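Local coordinates for Cif-like 1 (Burkholderia cenocepacia, PDB 7JQY), which probably hydrolyses epoxides, as a Cif-like member of the alpha/beta hydrolase fold family that assembles into an octamer, at residues 17-22 with 67-72; 52-57 with 103-108; 74-79 with 297-302; 122-127 with 229-234. The protein carries 1 engineered substitution. All coordinates share one frame; numbering follows the deposited sequence.

Contact 1: 17-22 with 67-72; sequences GLPAGF and VMPALA
A type II beta turn from P19 to F22 lays the N-terminal arm against the start of helix 68-73, where P19 and F22 meet P69 and M68. The turn is closed by F22 N donating to P19 O at 3.1 Å, which brings the proline ring and the phenyl ring to the same neighbour: P69 CG lies 4.0 Å from P19 CG and 4.0 Å from F22 CD2. Both rings cross the P69 side chain at about a right angle. F22 has CG anti to its own nitrogen (chi1 -168°), and this swings the ring out to M68. F22 CZ meets M68 CE at 3.9 Å, near the ring plane, and M68 SD lies 5.3 Å from the F22 centroid, at the edge: a Met-aromatic contact in which the bend at M68 chi3 (63°) folds the methyl back to the phenyl. L18 CD2 covers one face of the ring, over its centre, and F26 stacks with F22. M68 also reaches L53 and V78 of the central sheet. With no hydrogen bond between the segments, this join of arm to helix rests on dispersion and on the fit of the P69 ring against P19 and F22.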
# COMPACT_ATOMS: atom_id res chain seq x y z
N GLY B 17 14.66 -8.45 -26.00
CA GLY B 17 14.67 -7.17 -26.70
C GLY B 17 14.44 -7.30 -28.19
O GLY B 17 14.24 -8.38 -28.76
N LEU B 18 14.47 -6.14 -28.84
CA LEU B 18 14.37 -6.07 -30.28
C LEU B 18 15.63 -6.66 -30.91
O LEU B 18 16.71 -6.59 -30.33
CB LEU B 18 14.22 -4.61 -30.74
CG LEU B 18 13.02 -3.80 -30.25
CD1 LEU B 18 13.17 -2.32 -30.60
CD2 LEU B 18 11.73 -4.37 -30.82
N PRO B 19 15.51 -7.27 -32.09
CA PRO B 19 16.70 -7.76 -32.79
C PRO B 19 17.58 -6.61 -33.26
O PRO B 19 17.12 -5.47 -33.45
CB PRO B 19 16.12 -8.54 -33.98
CG PRO B 19 14.76 -7.95 -34.20
CD PRO B 19 14.26 -7.51 -32.85
N ALA B 20 18.86 -6.91 -33.46
CA ALA B 20 19.84 -5.89 -33.84
C ALA B 20 19.41 -5.17 -35.11
O ALA B 20 18.94 -5.79 -36.07
CB ALA B 20 21.21 -6.54 -34.05
N GLY B 21 19.54 -3.84 -35.10
CA GLY B 21 19.21 -3.03 -36.26
C GLY B 21 17.75 -2.65 -36.40
O GLY B 21 17.41 -1.90 -37.32
N PHE B 22 16.88 -3.17 -35.54
CA PHE B 22 15.45 -2.87 -35.65
C PHE B 22 15.18 -1.37 -35.55
O PHE B 22 14.31 -0.84 -36.25
CB PHE B 22 14.68 -3.63 -34.57
CG PHE B 22 13.19 -3.63 -34.76
CD1 PHE B 22 12.43 -2.52 -34.40
CD2 PHE B 22 12.53 -4.75 -35.25
CE1 PHE B 22 11.05 -2.52 -34.56
CE2 PHE B 22 11.16 -4.76 -35.41
CZ PHE B 22 10.42 -3.64 -35.07
N VAL B 67 9.68 -11.06 -36.56
CA VAL B 67 9.11 -11.39 -37.86
C VAL B 67 9.19 -10.21 -38.82
O VAL B 67 9.50 -10.40 -40.00
CB VAL B 67 7.66 -11.87 -37.67
CG1 VAL B 67 6.95 -11.98 -39.02
CG2 VAL B 67 7.63 -13.22 -36.96
N MET B 68 8.98 -8.98 -38.33
CA MET B 68 8.95 -7.82 -39.23
C MET B 68 10.24 -7.57 -39.99
O MET B 68 10.16 -7.10 -41.14
CB MET B 68 8.55 -6.57 -38.43
CG MET B 68 7.25 -6.73 -37.69
SD MET B 68 7.10 -5.65 -36.26
CE MET B 68 7.13 -4.04 -37.05
N PRO B 69 11.44 -7.77 -39.42
CA PRO B 69 12.65 -7.54 -40.23
C PRO B 69 12.73 -8.41 -41.48
O PRO B 69 12.97 -7.89 -42.58
CB PRO B 69 13.79 -7.85 -39.25
CG PRO B 69 13.21 -7.63 -37.92
CD PRO B 69 11.79 -8.08 -38.02
N ALA B 70 12.53 -9.72 -41.33
CA ALA B 70 12.62 -10.62 -42.48
C ALA B 70 11.55 -10.32 -43.52
O ALA B 70 11.80 -10.44 -44.72
CB ALA B 70 12.54 -12.08 -42.01
N LEU B 71 10.34 -9.94 -43.08
CA LEU B 71 9.30 -9.58 -44.04
C LEU B 71 9.69 -8.34 -44.83
O LEU B 71 9.54 -8.30 -46.05
CB LEU B 71 7.97 -9.33 -43.31
CG LEU B 71 7.21 -10.56 -42.81
CD1 LEU B 71 5.96 -10.13 -42.09
CD2 LEU B 71 6.89 -11.46 -43.98
N ALA B 72 10.23 -7.33 -44.15
CA ALA B 72 10.59 -6.10 -44.82
C ALA B 72 11.83 -6.27 -45.70
O ALA B 72 12.00 -5.52 -46.67
CB ALA B 72 10.82 -5.00 -43.79

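Contact 2: 52-57 with 103-108; sequences VLLHGW and GDIRAL
I105 buries the most surface here, and it serves two strand residues at once: its delta branch goes to L54 and its gamma methyl to V52. I105 CG1 is anti to the carbonyl carbon (chi1 -55°), which carries CD1 to L54 CD2 at 3.8 Å, while CG2, anti to the backbone N, touches V52 CG1 at 4.1 Å. The L54 and I105 chains run past each other in opposite directions, so that L54 CD2 lies against CG1 of I105 as well, at 4.0 Å. V52 offers a single methyl, set obliquely to the isoleucine. Strand 50-54 is thereby packed on helix 98-111, one of the helices flanking the sheet of the alpha/beta hydrolase fold; V128 of helix 124-135 touches both L54 and I105, and V81 and L38 extend the apolar surroundings of I105. Directly after L54 the chain leaves the sheet through H55 and G56, the start of the HGXP sequence familiar in epoxide hydrolases. H55 ND1 donates to G56 O at 2.9 Å (160° at the hydrogen), with the oxygen close to the imidazole plane, which helps to fix the rotation of the ring. Across the contact itself only aliphatic carbons meet, all buried, so shape and exclusion of water, rather than any directional bond, hold the helix against the strand.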
# COMPACT_ATOMS: atom_id res chain seq x y z
N VAL B 52 0.03 -6.65 -43.08
CA VAL B 52 -0.52 -6.16 -41.82
C VAL B 52 -0.46 -7.29 -40.80
O VAL B 52 -0.88 -8.43 -41.09
CB VAL B 52 -1.95 -5.64 -42.00
CG1 VAL B 52 -2.56 -5.28 -40.67
CG2 VAL B 52 -1.95 -4.45 -42.94
N LEU B 53 0.08 -6.99 -39.62
CA LEU B 53 0.23 -7.94 -38.53
C LEU B 53 -0.60 -7.48 -37.34
O LEU B 53 -0.47 -6.33 -36.91
CB LEU B 53 1.71 -8.08 -38.13
CG LEU B 53 2.71 -8.25 -39.27
CD1 LEU B 53 4.13 -8.30 -38.77
CD2 LEU B 53 2.40 -9.52 -40.03
N LEU B 54 -1.44 -8.37 -36.83
CA LEU B 54 -2.36 -8.06 -35.74
C LEU B 54 -2.09 -8.99 -34.56
O LEU B 54 -2.33 -10.21 -34.65
CB LEU B 54 -3.82 -8.17 -36.20
CG LEU B 54 -4.31 -7.23 -37.31
CD1 LEU B 54 -5.75 -7.56 -37.66
CD2 LEU B 54 -4.16 -5.75 -36.94
N HIS B 55 -1.63 -8.41 -33.46
CA HIS B 55 -1.36 -9.09 -32.20
C HIS B 55 -2.68 -9.49 -31.51
O HIS B 55 -3.78 -9.22 -32.00
CB HIS B 55 -0.56 -8.18 -31.28
CG HIS B 55 -1.35 -6.99 -30.83
ND1 HIS B 55 -2.28 -7.06 -29.82
CD2 HIS B 55 -1.39 -5.72 -31.30
CE1 HIS B 55 -2.85 -5.88 -29.67
NE2 HIS B 55 -2.33 -5.05 -30.56
N GLY B 56 -2.55 -10.10 -30.34
CA GLY B 56 -3.69 -10.47 -29.53
C GLY B 56 -3.56 -10.00 -28.09
O GLY B 56 -2.91 -8.98 -27.81
N TRP B 57 -4.22 -10.73 -27.19
CA TRP B 57 -4.18 -10.50 -25.75
C TRP B 57 -3.29 -11.54 -25.07
O TRP B 57 -3.39 -12.73 -25.38
CB TRP B 57 -5.58 -10.57 -25.13
CG TRP B 57 -5.64 -10.00 -23.74
CD1 TRP B 57 -6.03 -8.72 -23.39
CD2 TRP B 57 -5.27 -10.65 -22.52
NE1 TRP B 57 -5.93 -8.56 -22.03
CE2 TRP B 57 -5.46 -9.72 -21.48
CE3 TRP B 57 -4.80 -11.93 -22.21
CZ2 TRP B 57 -5.20 -10.04 -20.14
CZ3 TRP B 57 -4.53 -12.24 -20.89
CH2 TRP B 57 -4.73 -11.30 -19.87
N GLY B 103 -12.92 -2.97 -39.07
CA GLY B 103 -13.15 -1.71 -39.76
C GLY B 103 -12.10 -0.66 -39.43
O GLY B 103 -11.68 0.11 -40.30
N ASP B 104 -11.65 -0.63 -38.17
CA ASP B 104 -10.54 0.25 -37.80
C ASP B 104 -9.30 -0.09 -38.61
O ASP B 104 -8.62 0.80 -39.15
CB ASP B 104 -10.23 0.12 -36.31
CG ASP B 104 -11.40 0.53 -35.44
OD1 ASP B 104 -11.51 -0.03 -34.33
OD2 ASP B 104 -12.18 1.42 -35.86
N ILE B 105 -8.97 -1.38 -38.72
CA ILE B 105 -7.77 -1.77 -39.44
C ILE B 105 -7.90 -1.40 -40.91
O ILE B 105 -6.93 -0.96 -41.54
CB ILE B 105 -7.50 -3.27 -39.26
CG1 ILE B 105 -7.43 -3.60 -37.77
CG2 ILE B 105 -6.24 -3.67 -40.00
CD1 ILE B 105 -6.45 -2.70 -37.02
N ARG B 106 -9.10 -1.54 -41.47
CA ARG B 106 -9.31 -1.18 -42.86
C ARG B 106 -9.15 0.32 -43.09
O ARG B 106 -8.54 0.74 -44.08
CB ARG B 106 -10.68 -1.66 -43.32
CG ARG B 106 -10.96 -1.38 -44.78
CD ARG B 106 -12.20 -2.10 -45.22
NE ARG B 106 -12.49 -1.88 -46.63
CZ ARG B 106 -13.49 -1.13 -47.07
NH1 ARG B 106 -14.24 -0.46 -46.20
NH2 ARG B 106 -13.69 -1.00 -48.37
N ALA B 107 -9.68 1.14 -42.19
CA ALA B 107 -9.56 2.59 -42.37
C ALA B 107 -8.11 3.04 -42.34
O ALA B 107 -7.71 3.91 -43.12
CB ALA B 107 -10.36 3.32 -41.29
N LEU B 108 -7.29 2.41 -41.50
CA LEU B 108 -5.87 2.75 -41.42
C LEU B 108 -5.12 2.31 -42.67
O LEU B 108 -4.25 3.03 -43.16
CB LEU B 108 -5.26 2.11 -40.17
CG LEU B 108 -3.75 2.18 -39.91
CD1 LEU B 108 -3.48 2.10 -38.41
CD2 LEU B 108 -2.96 1.10 -40.63

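Contact 3: 74-79 with 297-302; sequences DGYRVV and QLLDFF
The chain entering strand 77-82 passes beside the end of helix 291-303, with D74 CA 8.5 Å from L299 CA and Y76 CA 9.9 Å from F302 CA. Y76 has the largest share of the buried surface. Its ring forms a T-shaped pair with F302, centroids 5.7 Å apart and planes at 65°, in which the edge of F302 points at the face of Y76; F302 CD2 stands 4.2 Å above that face, offset toward the rim. The phenol end lies close to the base of the same residue, Y76 CZ being 3.8 Å from F302 CB. L298 O stands over one face of the F302 ring, toward its rim. This approach is prepared by G75, whose positive phi makes it the C-prime residue of the Schellman motif closing helix 68-73: Y76 N returns to L71 O and G75 N to A72 O, and the reversed chain then enters the sheet of the alpha/beta hydrolase fold, with the C-terminal helix against its flank. L299 runs past Y76 in the opposite direction, placing CD2 3.9 Å from Y76 CE2; L71 touches this leucine too. The same methyl lies 3.7 Å from D74 OD2, a carboxylate oxygen whose charge is met by a salt bridge to R303.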
# COMPACT_ATOMS: atom_id res chain seq x y z
N ASP B 74 12.46 -8.65 -47.61
CA ASP B 74 11.98 -9.26 -48.84
C ASP B 74 11.05 -8.34 -49.61
O ASP B 74 10.30 -8.82 -50.48
CB ASP B 74 11.21 -10.56 -48.55
CG ASP B 74 12.00 -11.80 -48.90
OD1 ASP B 74 13.24 -11.73 -48.86
OD2 ASP B 74 11.37 -12.83 -49.24
N GLY B 75 11.07 -7.05 -49.31
CA GLY B 75 10.32 -6.07 -50.07
C GLY B 75 8.90 -5.83 -49.62
O GLY B 75 8.17 -5.10 -50.31
N TYR B 76 8.48 -6.40 -48.49
CA TYR B 76 7.13 -6.17 -48.00
C TYR B 76 7.07 -4.90 -47.16
O TYR B 76 8.03 -4.52 -46.48
CB TYR B 76 6.65 -7.37 -47.18
CG TYR B 76 6.39 -8.59 -48.03
CD1 TYR B 76 5.32 -8.63 -48.92
CD2 TYR B 76 7.23 -9.70 -47.97
CE1 TYR B 76 5.09 -9.74 -49.72
CE2 TYR B 76 7.01 -10.82 -48.76
CZ TYR B 76 5.94 -10.83 -49.63
OH TYR B 76 5.71 -11.94 -50.41
N ARG B 77 5.92 -4.23 -47.23
CA ARG B 77 5.65 -3.05 -46.41
C ARG B 77 4.94 -3.51 -45.14
O ARG B 77 3.73 -3.73 -45.14
CB ARG B 77 4.82 -2.04 -47.20
CG ARG B 77 4.70 -0.66 -46.54
CD ARG B 77 3.80 0.24 -47.38
NE ARG B 77 3.49 1.50 -46.73
CZ ARG B 77 2.55 2.34 -47.15
NH1 ARG B 77 1.82 2.04 -48.22
NH2 ARG B 77 2.33 3.48 -46.51
N VAL B 78 5.70 -3.61 -44.05
CA VAL B 78 5.17 -4.18 -42.81
C VAL B 78 4.44 -3.11 -42.01
O VAL B 78 4.94 -2.00 -41.83
CB VAL B 78 6.29 -4.83 -41.98
CG1 VAL B 78 5.69 -5.63 -40.84
CG2 VAL B 78 7.15 -5.74 -42.86
N VAL B 79 3.25 -3.46 -41.54
CA VAL B 79 2.44 -2.59 -40.69
C VAL B 79 1.97 -3.44 -39.51
O VAL B 79 1.02 -4.22 -39.63
CB VAL B 79 1.24 -1.99 -41.43
CG1 VAL B 79 0.39 -1.15 -40.48
CG2 VAL B 79 1.72 -1.16 -42.61
N GLN B 297 7.37 -20.00 -42.76
CA GLN B 297 6.03 -20.33 -43.20
C GLN B 297 5.38 -19.15 -43.90
O GLN B 297 4.77 -19.32 -44.96
CB GLN B 297 5.22 -20.79 -42.00
CG GLN B 297 5.60 -22.21 -41.58
CD GLN B 297 5.13 -23.22 -42.59
OE1 GLN B 297 4.21 -22.93 -43.36
NE2 GLN B 297 5.72 -24.40 -42.59
N LEU B 298 5.58 -17.93 -43.40
CA LEU B 298 4.93 -16.78 -44.02
C LEU B 298 5.52 -16.45 -45.39
O LEU B 298 4.78 -16.23 -46.36
CB LEU B 298 5.02 -15.57 -43.10
CG LEU B 298 4.17 -15.56 -41.83
CD1 LEU B 298 4.50 -14.33 -40.98
CD2 LEU B 298 2.69 -15.58 -42.16
N LEU B 299 6.85 -16.48 -45.50
CA LEU B 299 7.47 -16.13 -46.78
C LEU B 299 7.12 -17.15 -47.86
O LEU B 299 6.84 -16.76 -49.00
CB LEU B 299 8.99 -15.99 -46.61
CG LEU B 299 9.35 -14.69 -45.86
CD1 LEU B 299 10.83 -14.57 -45.56
CD2 LEU B 299 8.86 -13.49 -46.65
N ASP B 300 7.10 -18.45 -47.51
CA ASP B 300 6.69 -19.47 -48.48
C ASP B 300 5.25 -19.27 -48.91
O ASP B 300 4.93 -19.40 -50.10
CB ASP B 300 6.81 -20.85 -47.84
CG ASP B 300 8.15 -21.48 -48.05
OD1 ASP B 300 8.80 -21.11 -49.05
OD2 ASP B 300 8.55 -22.31 -47.22
N PHE B 301 4.39 -18.92 -47.97
CA PHE B 301 2.98 -18.70 -48.26
C PHE B 301 2.77 -17.47 -49.14
O PHE B 301 1.86 -17.46 -49.98
CB PHE B 301 2.22 -18.58 -46.94
CG PHE B 301 0.76 -18.38 -47.10
CD1 PHE B 301 0.02 -19.17 -47.96
CD2 PHE B 301 0.10 -17.44 -46.33
CE1 PHE B 301 -1.34 -19.00 -48.08
CE2 PHE B 301 -1.26 -17.26 -46.45
CZ PHE B 301 -1.98 -18.04 -47.33
N PHE B 302 3.60 -16.44 -48.98
CA PHE B 302 3.38 -15.19 -49.69
C PHE B 302 3.98 -15.17 -51.10
O PHE B 302 3.68 -14.25 -51.86
CB PHE B 302 3.96 -14.02 -48.88
CG PHE B 302 3.18 -13.69 -47.62
CD1 PHE B 302 1.90 -14.19 -47.43
CD2 PHE B 302 3.73 -12.89 -46.64
CE1 PHE B 302 1.19 -13.88 -46.28
CE2 PHE B 302 3.03 -12.58 -45.49
CZ PHE B 302 1.75 -13.08 -45.31

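Contact 4: 122-127 with 229-234; sequences RSIGVM and RAFPQD. Engineered in segment 122-127: S123 (natural residue Asp).
F231 reaches across to I124 and M127, and its side chain can be followed outward from the backbone. CB and CG serve as the stalk: CG is anti to the carbonyl carbon (chi1 -82°), and the ring is carried toward helix 124-135. Beside CD1, in the ring plane, stands OD2 of D234, 3.8 Å away; that oxygen is in a salt bridge with K98. The next atom, CE1, has two neighbours, M127 SD at 4.0 Å and I124 CD1 at 4.1 Å. At the tip, CZ touches I124 CD1 at 4.0 Å, and the isoleucine methyl thus lies at the ring edge, near its plane. The sulfur comes in obliquely, M127 SD being 5.2 Å from the F231 centroid and 60° off the ring normal, a Met-aromatic contact made by a chain extended beyond CG and crossing the phenylalanine at about a right angle. I124 follows S123, an engineered serine where nature has aspartate, in the tight strand-to-helix turn that fits a nucleophile elbow; the natural aspartate is consistent with the nucleophile of epoxide hydrolases. F170 and Y228 also meet the F231 ring. The contact thus joins helix 124-135, which follows strand 117-122, to the start of helix 231-241, which leads from the helical insertion back to strand 250-255, with K98 of helix 98-111 beside I124 and M127.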
# COMPACT_ATOMS: atom_id res chain seq x y z
N ARG B 122 -3.13 -13.33 -34.79
CA ARG B 122 -3.13 -14.35 -33.74
C ARG B 122 -4.00 -13.88 -32.59
O ARG B 122 -4.23 -12.68 -32.41
CB ARG B 122 -1.71 -14.68 -33.25
CG ARG B 122 -1.09 -13.67 -32.29
CD ARG B 122 0.16 -14.24 -31.60
NE ARG B 122 -0.15 -15.45 -30.85
CZ ARG B 122 -0.77 -15.46 -29.67
NH1 ARG B 122 -1.15 -14.32 -29.11
NH2 ARG B 122 -1.03 -16.61 -29.07
N SER B 123 -4.49 -14.84 -31.80
CA SER B 123 -5.36 -14.55 -30.64
C SER B 123 -6.49 -13.63 -31.09
O SER B 123 -7.11 -13.89 -32.13
CB SER B 123 -4.48 -14.00 -29.52
OG SER B 123 -5.26 -13.41 -28.48
N ILE B 124 -6.76 -12.53 -30.36
CA ILE B 124 -7.82 -11.59 -30.73
C ILE B 124 -7.59 -11.07 -32.14
O ILE B 124 -8.54 -10.83 -32.90
CB ILE B 124 -7.88 -10.45 -29.70
CG1 ILE B 124 -8.12 -11.02 -28.30
CG2 ILE B 124 -8.94 -9.43 -30.06
CD1 ILE B 124 -9.50 -11.58 -28.10
N GLY B 125 -6.32 -10.91 -32.53
CA GLY B 125 -6.02 -10.39 -33.85
C GLY B 125 -6.45 -11.29 -34.98
O GLY B 125 -6.74 -10.82 -36.08
N VAL B 126 -6.47 -12.61 -34.75
CA VAL B 126 -6.93 -13.48 -35.82
C VAL B 126 -8.45 -13.40 -35.98
O VAL B 126 -8.96 -13.62 -37.08
CB VAL B 126 -6.43 -14.92 -35.59
CG1 VAL B 126 -7.35 -15.71 -34.66
CG2 VAL B 126 -6.26 -15.61 -36.93
N MET B 127 -9.17 -13.01 -34.92
CA MET B 127 -10.60 -12.77 -35.07
C MET B 127 -10.85 -11.50 -35.88
O MET B 127 -11.72 -11.48 -36.77
CB MET B 127 -11.27 -12.67 -33.70
CG MET B 127 -10.84 -13.75 -32.71
SD MET B 127 -11.58 -13.59 -31.07
CE MET B 127 -10.78 -14.96 -30.24
N ARG B 229 -15.61 -9.27 -23.29
CA ARG B 229 -17.01 -9.01 -22.98
C ARG B 229 -17.85 -8.93 -24.24
O ARG B 229 -19.07 -9.07 -24.17
CB ARG B 229 -17.14 -7.74 -22.15
CG ARG B 229 -16.64 -7.93 -20.74
CD ARG B 229 -16.06 -6.64 -20.17
NE ARG B 229 -15.22 -6.94 -19.01
CZ ARG B 229 -14.57 -6.02 -18.30
NH1 ARG B 229 -14.65 -4.73 -18.63
NH2 ARG B 229 -13.82 -6.41 -17.27
N ALA B 230 -17.21 -8.76 -25.40
CA ALA B 230 -17.88 -8.75 -26.69
C ALA B 230 -17.98 -10.14 -27.33
O ALA B 230 -18.51 -10.25 -28.44
CB ALA B 230 -17.15 -7.82 -27.66
N PHE B 231 -17.45 -11.19 -26.69
CA PHE B 231 -17.49 -12.53 -27.30
C PHE B 231 -18.89 -12.98 -27.72
O PHE B 231 -19.04 -13.48 -28.85
CB PHE B 231 -16.86 -13.57 -26.37
CG PHE B 231 -15.36 -13.63 -26.44
CD1 PHE B 231 -14.66 -12.91 -27.41
CD2 PHE B 231 -14.64 -14.36 -25.51
CE1 PHE B 231 -13.27 -12.96 -27.46
CE2 PHE B 231 -13.25 -14.41 -25.56
CZ PHE B 231 -12.56 -13.71 -26.53
N PRO B 232 -19.95 -12.83 -26.91
CA PRO B 232 -21.28 -13.27 -27.39
C PRO B 232 -21.70 -12.61 -28.69
O PRO B 232 -22.17 -13.29 -29.61
CB PRO B 232 -22.23 -12.89 -26.24
CG PRO B 232 -21.38 -12.53 -25.08
CD PRO B 232 -19.94 -12.58 -25.45
N GLN B 233 -21.47 -11.30 -28.82
CA GLN B 233 -21.77 -10.60 -30.05
C GLN B 233 -20.92 -11.12 -31.20
O GLN B 233 -21.39 -11.22 -32.34
CB GLN B 233 -21.56 -9.10 -29.85
CG GLN B 233 -21.70 -8.25 -31.08
CD GLN B 233 -21.51 -6.75 -30.79
OE1 GLN B 233 -21.26 -6.34 -29.64
NE2 GLN B 233 -21.64 -5.94 -31.82
N ASP B 234 -19.65 -11.44 -30.92
CA ASP B 234 -18.77 -12.00 -31.94
C ASP B 234 -19.26 -13.38 -32.40
O ASP B 234 -19.11 -13.74 -33.57
CB ASP B 234 -17.34 -12.10 -31.40
CG ASP B 234 -16.72 -10.71 -31.12
OD1 ASP B 234 -16.84 -9.82 -31.98
OD2 ASP B 234 -16.11 -10.53 -30.04

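Contacts 2 and 4, with centres 12 Å apart, meet at the probable active site: W57 N lies 3.2 Å from OG of the engineered S123, and L54 O 3.2 Å from R122 N joins their strands. Contacts 1 and 3, 13 Å apart, adjoin in sequence: helix 68-73 runs into the turn before strand 77-82 of contact 3. This strand neighbours 50-54, and L53 N to V79 O (2.9 Å) ties contact 3 to contact 2. M68 CG lies 3.6 Å from L53 CD1, bringing contact 1 to the same strand. Contact 4 touches neither contact 1 (nearest atoms about 9 Å) nor contact 3 (about 10 Å) and lies across the chain's centre from both.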